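Local coordinates for protein alpha-glucosidase YIHQ (Escherichia coli, PDB 5AED) that hydrolyses plant sulfolipid sulfoquinovosyl diacylglycerides and sulfoquinovosyl glycerol as a family 31 glycoside hydrolase, releasing sulfoquinovose for breakdown by sulfoglycolysis, at residues 9-14 and 93-98; 103-108 and 224-229; 374-379 and 414-419. One frame throughout, in Å; residues are numbered along the deposited sequence.

Interaction 1 (9-14 and 93-98); sequences LDFQFH and LNISAD
Leu9 and Phe11 reach from one strand across to Ile95 and Ala97 of another, and the side chains that meet are apolar. Leu9 runs outward from a CB that points toward the 93-98 strand. Its CG continues that way, lying anti to the backbone N (chi1 -164°), and the two methyls are delivered to different neighbours. Leu9 CD1 settles 3.9 Å from Ala97 CB and equally close to the carbonyl oxygen Ser96 O, while the other branch, Leu9 CD2, turns to Ile95 and stands 4.2 Å from Ile95 CG2. Leu9 thus straddles two consecutive inward-pointing residues of the partner strand.

Phe11, the next inward residue, meets the far end of Ile95. The extended CG1-CD1 arm of Ile95 crosses the phenylalanine side chain at about a right angle and brings Ile95 CD1 to 3.7 Å from Phe11 CE1, with CD1 of the ring almost as near. The Phe11 ring also meets the ring of Trp79, the two planes inclined at about 45°.

The strand axes come no closer than 9.2 Å, at an angle of 152°, too far for backbone pairing but right for interleaved side chains. In the same apolar layer Trp79 meets Leu9 and Ile81 meets Phe11, both from strand 79-84, and Leu22 joins from strand 19-24. This is face-to-face packing of two beta sheets: the three-stranded N-terminal antiparallel sheet laid over strands of the galactose mutarotase-like domain, as in a beta sandwich.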
loop_
_atom_site.group_PDB
_atom_site.type_symbol
_atom_site.label_atom_id
_atom_site.label_comp_id
_atom_site.label_asym_id
_atom_site.label_seq_id
_atom_site.Cartn_x
_atom_site.Cartn_y
_atom_site.Cartn_z
ATOM N N LEU A 9 31.618 2.155 11.839
ATOM C CA LEU A 9 30.921 0.945 12.027
ATOM C C LEU A 9 31.632 0.437 13.259
ATOM O O LEU A 9 32.712 -0.104 13.164
ATOM C CB LEU A 9 31.144 0.085 10.786
ATOM C CG LEU A 9 30.213 -1.097 10.556
ATOM C CD1 LEU A 9 30.509 -1.766 9.228
ATOM C CD2 LEU A 9 30.345 -2.085 11.687
ATOM N N ASP A 10 31.049 0.651 14.427
ATOM C CA ASP A 10 31.766 0.463 15.690
ATOM C C ASP A 10 31.405 -0.830 16.513
ATOM O O ASP A 10 30.481 -0.870 17.348
ATOM C CB ASP A 10 31.608 1.746 16.487
ATOM C CG ASP A 10 32.120 1.635 17.893
ATOM O OD1 ASP A 10 32.919 0.700 18.202
ATOM O OD2 ASP A 10 31.683 2.491 18.695
ATOM N N PHE A 11 32.206 -1.866 16.310
ATOM C CA PHE A 11 31.954 -3.190 16.864
ATOM C C PHE A 11 32.958 -3.542 17.925
ATOM O O PHE A 11 34.139 -3.645 17.619
ATOM C CB PHE A 11 32.095 -4.191 15.739
ATOM C CG PHE A 11 31.938 -5.597 16.166
ATOM C CD1 PHE A 11 30.725 -6.036 16.711
ATOM C CD2 PHE A 11 32.975 -6.498 16.013
ATOM C CE1 PHE A 11 30.564 -7.355 17.099
ATOM C CE2 PHE A 11 32.819 -7.823 16.396
ATOM C CZ PHE A 11 31.612 -8.252 16.951
ATOM N N GLN A 12 32.498 -3.782 19.149
ATOM C CA GLN A 12 33.370 -4.129 20.261
ATOM C C GLN A 12 32.964 -5.442 20.932
ATOM O O GLN A 12 31.947 -5.479 21.622
ATOM C CB GLN A 12 33.308 -3.023 21.270
ATOM C CG GLN A 12 33.378 -1.655 20.639
ATOM C CD GLN A 12 33.206 -0.579 21.662
ATOM O OE1 GLN A 12 33.307 -0.825 22.863
ATOM N NE2 GLN A 12 32.916 0.622 21.202
ATOM N N PHE A 13 33.751 -6.504 20.722
ATOM C CA PHE A 13 33.575 -7.802 21.417
ATOM C C PHE A 13 34.422 -7.879 22.677
ATOM O O PHE A 13 35.453 -7.207 22.771
ATOM C CB PHE A 13 33.951 -8.988 20.504
ATOM C CG PHE A 13 33.134 -10.233 20.759
ATOM C CD1 PHE A 13 31.925 -10.427 20.103
ATOM C CD2 PHE A 13 33.556 -11.190 21.662
ATOM C CE1 PHE A 13 31.180 -11.569 20.319
ATOM C CE2 PHE A 13 32.801 -12.323 21.890
ATOM C CZ PHE A 13 31.618 -12.516 21.214
ATOM N N HIS A 14 33.966 -8.695 23.635
ATOM C CA HIS A 14 34.735 -9.098 24.832
ATOM C C HIS A 14 34.693 -10.641 24.933
ATOM O O HIS A 14 33.747 -11.219 25.503
ATOM C CB HIS A 14 34.208 -8.430 26.125
ATOM C CG HIS A 14 33.898 -6.970 25.982
ATOM N ND1 HIS A 14 32.657 -6.437 26.270
ATOM C CD2 HIS A 14 34.659 -5.933 25.560
ATOM C CE1 HIS A 14 32.666 -5.137 26.037
ATOM N NE2 HIS A 14 33.869 -4.806 25.600
ATOM N N LEU A 93 26.561 -14.934 12.448
ATOM C CA LEU A 93 26.211 -13.593 12.056
ATOM C C LEU A 93 27.431 -12.942 11.404
ATOM O O LEU A 93 28.461 -12.759 12.061
ATOM C CB LEU A 93 25.745 -12.779 13.279
ATOM C CG LEU A 93 25.533 -11.259 13.104
ATOM C CD1 LEU A 93 24.486 -11.005 12.018
ATOM C CD2 LEU A 93 25.119 -10.571 14.409
ATOM N N ASN A 94 27.319 -12.578 10.123
ATOM C CA ASN A 94 28.321 -11.745 9.516
ATOM C C ASN A 94 27.914 -10.264 9.527
ATOM O O ASN A 94 26.787 -9.896 9.130
ATOM C CB ASN A 94 28.678 -12.260 8.141
ATOM C CG ASN A 94 30.129 -11.989 7.808
ATOM O OD1 ASN A 94 30.998 -12.830 8.007
ATOM N ND2 ASN A 94 30.409 -10.771 7.392
ATOM N N ILE A 95 28.800 -9.432 10.080
ATOM C CA ILE A 95 28.614 -7.995 10.175
ATOM C C ILE A 95 29.560 -7.374 9.175
ATOM O O ILE A 95 30.756 -7.671 9.170
ATOM C CB ILE A 95 28.962 -7.477 11.566
ATOM C CG1 ILE A 95 28.138 -8.169 12.660
ATOM C CG2 ILE A 95 28.711 -5.984 11.662
ATOM C CD1 ILE A 95 28.473 -7.683 14.075
ATOM N N SER A 96 29.039 -6.528 8.305
ATOM C CA SER A 96 29.873 -5.885 7.276
ATOM C C SER A 96 29.196 -4.653 6.741
ATOM O O SER A 96 28.151 -4.249 7.269
ATOM C CB SER A 96 30.208 -6.845 6.144
ATOM O OG SER A 96 29.207 -6.842 5.175
ATOM N N ALA A 97 29.836 -4.008 5.761
ATOM C CA ALA A 97 29.249 -2.858 5.063
ATOM C C ALA A 97 29.177 -3.174 3.567
ATOM O O ALA A 97 30.115 -3.737 3.011
ATOM C CB ALA A 97 30.016 -1.576 5.355
ATOM N N ASP A 98 28.028 -2.879 2.947
ATOM C CA ASP A 98 27.797 -3.173 1.520
ATOM C C ASP A 98 28.410 -2.076 0.623
ATOM O O ASP A 98 29.023 -1.113 1.131
ATOM C CB ASP A 98 26.296 -3.497 1.225
ATOM C CG ASP A 98 25.372 -2.256 1.100
ATOM O OD1 ASP A 98 25.806 -1.087 1.290
ATOM O OD2 ASP A 98 24.163 -2.498 0.818
#

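Interaction 2 (103-108 and 224-229); sequences LLLELQ and LRFECA
An antiparallel strand pair inside the galactose mutarotase-like beta domain joins 103-108 to 224-229, segments more than a hundred residues apart in the chain. Leu103 with Phe226 and Leu105 with Leu224 are hydrogen-bonded pairs, and Leu104 with Arg225 is the non-hydrogen-bonded pair between them. Around Leu105 the ladder is straight: Leu105 N gives to Leu224 O at 2.9 Å (N-H...O 169°), and its O takes the N-H of Leu224 in return. Phe226 N likewise donates to Leu103 O, whereas the return bond from Leu103 N to Phe226 O is bent to 124° and weak. Leu103 O also receives the CA-H of Arg225, with Arg225 CA 3.2 Å away.

Leu103, Leu105, Leu224 and Phe226 all project to one face of the sheet and are buried there. The Phe226 ring lies alongside Leu103, whose CD2 is 3.8 Å from Phe226 CD1, and Leu105 slants across to put its CD2 3.7 Å from Phe226 CE1. Cys195 of the next strand, 193-197, flanks this cluster.

Leu104 and Arg225 share the other face. The arginine chain bends at chi3 (-129°), and its NH2 forms a salt bridge with Asp198. Arg225 and Leu104 lie side by side, pointing the same way, with Leu104 CD1 just 3.3 Å from Arg225 NH1.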
loop_
_atom_site.group_PDB
_atom_site.type_symbol
_atom_site.label_atom_id
_atom_site.label_comp_id
_atom_site.label_asym_id
_atom_site.label_seq_id
_atom_site.Cartn_x
_atom_site.Cartn_y
_atom_site.Cartn_z
ATOM N N LEU A 103 25.101 -0.687 6.719
ATOM C CA LEU A 103 25.317 -1.841 7.615
ATOM C C LEU A 103 24.542 -3.065 7.116
ATOM O O LEU A 103 23.329 -2.998 6.960
ATOM C CB LEU A 103 24.866 -1.479 9.049
ATOM C CG LEU A 103 24.871 -2.642 10.052
ATOM C CD1 LEU A 103 26.281 -3.160 10.281
ATOM C CD2 LEU A 103 24.196 -2.243 11.332
ATOM N N LEU A 104 25.238 -4.164 6.874
ATOM C CA LEU A 104 24.695 -5.408 6.356
ATOM C C LEU A 104 24.893 -6.502 7.399
ATOM O O LEU A 104 26.026 -6.756 7.788
ATOM C CB LEU A 104 25.438 -5.833 5.077
ATOM C CG LEU A 104 25.017 -7.153 4.428
ATOM C CD1 LEU A 104 23.532 -7.116 4.040
ATOM C CD2 LEU A 104 25.909 -7.545 3.235
ATOM N N LEU A 105 23.797 -7.168 7.789
ATOM C CA LEU A 105 23.767 -8.258 8.794
ATOM C C LEU A 105 23.301 -9.485 8.070
ATOM O O LEU A 105 22.206 -9.458 7.486
ATOM C CB LEU A 105 22.761 -7.941 9.922
ATOM C CG LEU A 105 23.249 -7.295 11.194
ATOM C CD1 LEU A 105 24.371 -6.309 10.959
ATOM C CD2 LEU A 105 22.103 -6.700 12.013
ATOM N N GLU A 106 24.112 -10.546 8.066
ATOM C CA GLU A 106 23.755 -11.808 7.455
ATOM C C GLU A 106 23.786 -12.895 8.490
ATOM O O GLU A 106 24.856 -13.236 9.021
ATOM C CB GLU A 106 24.723 -12.170 6.350
ATOM C CG GLU A 106 24.503 -11.337 5.110
ATOM C CD GLU A 106 25.667 -11.407 4.136
ATOM O OE1 GLU A 106 26.786 -10.981 4.528
ATOM O OE2 GLU A 106 25.451 -11.856 2.986
ATOM N N LEU A 107 22.605 -13.432 8.766
ATOM C CA LEU A 107 22.398 -14.506 9.736
ATOM C C LEU A 107 22.207 -15.804 8.974
ATOM O O LEU A 107 21.438 -15.857 7.972
ATOM C CB LEU A 107 21.145 -14.243 10.573
ATOM C CG LEU A 107 21.276 -13.553 11.912
ATOM C CD1 LEU A 107 19.886 -13.248 12.453
ATOM C CD2 LEU A 107 22.040 -14.430 12.911
ATOM N N GLN A 108 22.882 -16.862 9.418
ATOM C CA GLN A 108 22.661 -18.176 8.838
ATOM C C GLN A 108 22.669 -19.242 9.943
ATOM O O GLN A 108 23.659 -19.435 10.631
ATOM C CB GLN A 108 23.703 -18.440 7.709
ATOM C CG GLN A 108 23.708 -19.853 7.138
ATOM C CD GLN A 108 22.439 -20.208 6.371
ATOM O OE1 GLN A 108 22.233 -19.754 5.234
ATOM N NE2 GLN A 108 21.573 -21.043 6.984
ATOM N N LEU A 224 19.586 -8.386 6.841
ATOM C CA LEU A 224 19.092 -7.049 7.143
ATOM C C LEU A 224 20.083 -5.981 6.726
ATOM O O LEU A 224 21.288 -6.190 6.846
ATOM C CB LEU A 224 18.834 -6.857 8.639
ATOM C CG LEU A 224 18.070 -7.940 9.383
ATOM C CD1 LEU A 224 18.904 -9.196 9.606
ATOM C CD2 LEU A 224 17.481 -7.400 10.703
ATOM N N ARG A 225 19.570 -4.813 6.315
ATOM C CA ARG A 225 20.387 -3.643 5.934
ATOM C C ARG A 225 19.861 -2.414 6.615
ATOM O O ARG A 225 18.621 -2.211 6.689
ATOM C CB ARG A 225 20.259 -3.345 4.438
ATOM C CG ARG A 225 21.102 -4.148 3.502
ATOM C CD ARG A 225 20.749 -3.790 2.051
ATOM N NE ARG A 225 20.497 -5.030 1.341
ATOM C CZ ARG A 225 21.444 -5.895 0.991
ATOM N NH1 ARG A 225 22.732 -5.640 1.229
ATOM N NH2 ARG A 225 21.105 -7.032 0.400
ATOM N N PHE A 226 20.778 -1.571 7.080
ATOM C CA PHE A 226 20.447 -0.284 7.696
ATOM C C PHE A 226 21.199 0.885 7.085
ATOM O O PHE A 226 22.369 0.753 6.649
ATOM C CB PHE A 226 20.800 -0.261 9.174
ATOM C CG PHE A 226 20.275 -1.434 9.960
ATOM C CD1 PHE A 226 20.792 -2.694 9.780
ATOM C CD2 PHE A 226 19.342 -1.230 10.965
ATOM C CE1 PHE A 226 20.366 -3.746 10.556
ATOM C CE2 PHE A 226 18.897 -2.277 11.733
ATOM C CZ PHE A 226 19.395 -3.543 11.520
ATOM N N GLU A 227 20.571 2.053 7.141
ATOM C CA GLU A 227 21.238 3.253 6.682
ATOM C C GLU A 227 20.693 4.354 7.504
ATOM O O GLU A 227 19.506 4.285 7.914
ATOM C CB GLU A 227 20.964 3.455 5.192
ATOM C CG GLU A 227 22.150 3.946 4.454
ATOM C CD GLU A 227 21.900 4.228 2.998
ATOM O OE1 GLU A 227 20.935 3.688 2.348
ATOM O OE2 GLU A 227 22.739 5.006 2.493
ATOM N N CYS A 228 21.566 5.322 7.816
ATOM C CA CYS A 228 21.236 6.498 8.581
ATOM C C CYS A 228 21.193 7.739 7.753
ATOM O O CYS A 228 21.629 7.762 6.628
ATOM C CB CYS A 228 22.232 6.713 9.675
ATOM S SG CYS A 228 22.281 5.377 10.882
ATOM N N ALA A 229 20.599 8.769 8.318
ATOM C CA ALA A 229 20.601 10.077 7.687
ATOM C C ALA A 229 20.335 11.146 8.707
ATOM O O ALA A 229 19.887 10.834 9.834
ATOM C CB ALA A 229 19.577 10.138 6.560
#

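Interaction 3 (374-379 and 414-419); sequences VVDLTN and TYLHNG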
loop_
_atom_site.group_PDB
_atom_site.type_symbol
_atom_site.label_atom_id
_atom_site.label_comp_id
_atom_site.label_asym_id
_atom_site.label_seq_id
_atom_site.Cartn_x
_atom_site.Cartn_y
_atom_site.Cartn_z
ATOM N N VAL A 374 -4.213 -19.965 -11.410
ATOM C CA VAL A 374 -3.202 -19.039 -10.927
ATOM C C VAL A 374 -2.120 -18.922 -11.943
ATOM O O VAL A 374 -1.348 -19.857 -12.170
ATOM C CB VAL A 374 -2.642 -19.526 -9.569
ATOM C CG1 VAL A 374 -1.538 -18.573 -9.031
ATOM C CG2 VAL A 374 -3.785 -19.620 -8.579
ATOM N N VAL A 375 -2.026 -17.775 -12.570
ATOM C CA VAL A 375 -0.983 -17.609 -13.549
ATOM C C VAL A 375 0.360 -17.688 -12.802
ATOM O O VAL A 375 0.554 -16.955 -11.811
ATOM C CB VAL A 375 -1.134 -16.284 -14.348
ATOM C CG1 VAL A 375 0.041 -16.112 -15.302
ATOM C CG2 VAL A 375 -2.480 -16.227 -15.097
ATOM N N ASP A 376 1.261 -18.586 -13.241
ATOM C CA ASP A 376 2.576 -18.789 -12.585
ATOM C C ASP A 376 3.570 -17.775 -13.085
ATOM O O ASP A 376 4.361 -18.028 -14.008
ATOM C CB ASP A 376 3.102 -20.226 -12.773
ATOM C CG ASP A 376 4.221 -20.584 -11.816
ATOM O OD1 ASP A 376 4.878 -19.702 -11.213
ATOM O OD2 ASP A 376 4.444 -21.801 -11.644
ATOM N N LEU A 377 3.573 -16.630 -12.412
ATOM C CA LEU A 377 4.512 -15.573 -12.723
ATOM C C LEU A 377 5.994 -15.934 -12.511
ATOM O O LEU A 377 6.854 -15.205 -12.976
ATOM C CB LEU A 377 4.151 -14.287 -11.967
ATOM C CG LEU A 377 2.721 -13.787 -12.210
ATOM C CD1 LEU A 377 2.415 -12.625 -11.287
ATOM C CD2 LEU A 377 2.543 -13.388 -13.666
ATOM N N THR A 378 6.300 -17.023 -11.805
ATOM C CA THR A 378 7.704 -17.497 -11.738
ATOM C C THR A 378 8.136 -18.303 -12.985
ATOM O O THR A 378 9.317 -18.625 -13.123
ATOM C CB THR A 378 7.988 -18.353 -10.487
ATOM O OG1 THR A 378 7.559 -19.705 -10.722
ATOM C CG2 THR A 378 7.289 -17.751 -9.180
ATOM N N ASN A 379 7.179 -18.686 -13.837
ATOM C CA ASN A 379 7.470 -19.396 -15.091
ATOM C C ASN A 379 7.836 -18.315 -16.103
ATOM O O ASN A 379 7.005 -17.494 -16.434
ATOM C CB ASN A 379 6.226 -20.187 -15.484
ATOM C CG ASN A 379 6.375 -21.001 -16.772
ATOM O OD1 ASN A 379 7.175 -20.680 -17.661
ATOM N ND2 ASN A 379 5.525 -22.015 -16.898
ATOM N N THR A 414 0.183 -24.001 -3.283
ATOM C CA THR A 414 0.566 -24.075 -4.690
ATOM C C THR A 414 2.007 -24.600 -4.832
ATOM O O THR A 414 2.771 -24.568 -3.873
ATOM C CB THR A 414 0.504 -22.689 -5.390
ATOM O OG1 THR A 414 1.153 -21.693 -4.582
ATOM C CG2 THR A 414 -0.915 -22.290 -5.625
ATOM N N TYR A 415 2.355 -25.071 -6.029
ATOM C CA TYR A 415 3.718 -25.505 -6.413
ATOM C C TYR A 415 4.096 -24.729 -7.671
ATOM O O TYR A 415 3.341 -24.730 -8.623
ATOM C CB TYR A 415 3.792 -27.043 -6.605
ATOM C CG TYR A 415 3.544 -27.763 -5.295
ATOM C CD1 TYR A 415 2.248 -27.898 -4.795
ATOM C CD2 TYR A 415 4.594 -28.206 -4.501
ATOM C CE1 TYR A 415 2.001 -28.486 -3.556
ATOM C CE2 TYR A 415 4.354 -28.808 -3.257
ATOM C CZ TYR A 415 3.059 -28.941 -2.791
ATOM O OH TYR A 415 2.789 -29.516 -1.574
ATOM N N LEU A 416 5.222 -24.024 -7.616
ATOM C CA LEU A 416 5.604 -23.030 -8.610
ATOM C C LEU A 416 6.809 -23.490 -9.424
ATOM O O LEU A 416 7.665 -24.218 -8.939
ATOM C CB LEU A 416 5.975 -21.687 -7.949
ATOM C CG LEU A 416 4.937 -20.864 -7.169
ATOM C CD1 LEU A 416 3.624 -20.787 -7.930
ATOM C CD2 LEU A 416 4.694 -21.421 -5.769
ATOM N N HIS A 417 6.905 -22.954 -10.635
ATOM C CA HIS A 417 7.893 -23.343 -11.642
ATOM C C HIS A 417 9.327 -23.132 -11.195
ATOM O O HIS A 417 10.211 -23.835 -11.639
ATOM C CB HIS A 417 7.628 -22.543 -12.904
ATOM C CG HIS A 417 8.453 -22.958 -14.075
ATOM N ND1 HIS A 417 9.713 -22.446 -14.315
ATOM C CD2 HIS A 417 8.198 -23.833 -15.077
ATOM C CE1 HIS A 417 10.198 -22.984 -15.421
ATOM N NE2 HIS A 417 9.299 -23.832 -15.898
ATOM N N ASN A 418 9.572 -22.150 -10.338
ATOM C CA ASN A 418 10.930 -21.856 -9.874
ATOM C C ASN A 418 11.332 -22.731 -8.703
ATOM O O ASN A 418 12.434 -22.649 -8.219
ATOM C CB ASN A 418 11.061 -20.380 -9.519
ATOM C CG ASN A 418 10.337 -19.997 -8.197
ATOM O OD1 ASN A 418 9.538 -20.760 -7.614
ATOM N ND2 ASN A 418 10.631 -18.788 -7.730
ATOM N N GLY A 419 10.416 -23.528 -8.203
ATOM C CA GLY A 419 10.741 -24.462 -7.136
ATOM C C GLY A 419 10.832 -23.914 -5.726
ATOM O O GLY A 419 11.231 -24.653 -4.814
#
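Asp376 OD1 is gripped twice by Thr378, while its other oxygen, OD2, reaches across to His417. The hydroxyl Thr378 OG1 donates to Asp376 OD1 at 2.7 Å on the syn side; Thr378 N comes in to Asp376 OD1 at 3.1 Å on the anti side, closing an Asx turn. Both donors approach from the same face of the carboxylate. That helps fix its rotation, and Asp376 OD2 takes His417 N at 2.9 Å (146°). Thr378 OG1 in turn accepts from Asn418 N at 3.2 Å, so the hydroxyl relays between carboxylate and loop. An alanine here in place of Asp376 removes the acceptor of Thr378 OG1, Thr378 N and His417 N, and would probably leave the hydroxyl free to turn and the Leu416-Gly419 turn less firmly tied.

With CG anti to the backbone N (chi1 -173°), the His417 ring comes beside Asn379, whose amide stacks over one face, planes 19° apart and offset toward the rim. Asn379 OD1 meanwhile caps helix 380-395 through Glu381 N. Two type I turns, Asp376-Asn379 and Leu416-Gly419, are thereby joined; segment 374-379 supplies an Asx turn running into a helix N-cap, tying two loops of the family 31 TIM-barrel domain.

Interactions 1 and 2 are neighbours, their centres 10 Å apart, because strands 90-97 and 103-109 follow each other in the chain and pair side by side. Asn94 N to Glu106 O (2.8 Å) and Leu104 N to Ser96 O (2.9 Å) are probable hydrogen bonds between them. Interaction 1 stacks the N-terminal sheet on strand 90-97, while interaction 2 pairs 103-109 with its next neighbour, 221-228. Interaction 3 belongs to the TIM-barrel domain, with nearest atoms about 16 Å from interaction 2 and about 23 Å from interaction 1. All three lie away from the catalytic and substrate-binding residues, although segment 414-419 sits in the loop that follows the strand leading to the nucleophile Asp405.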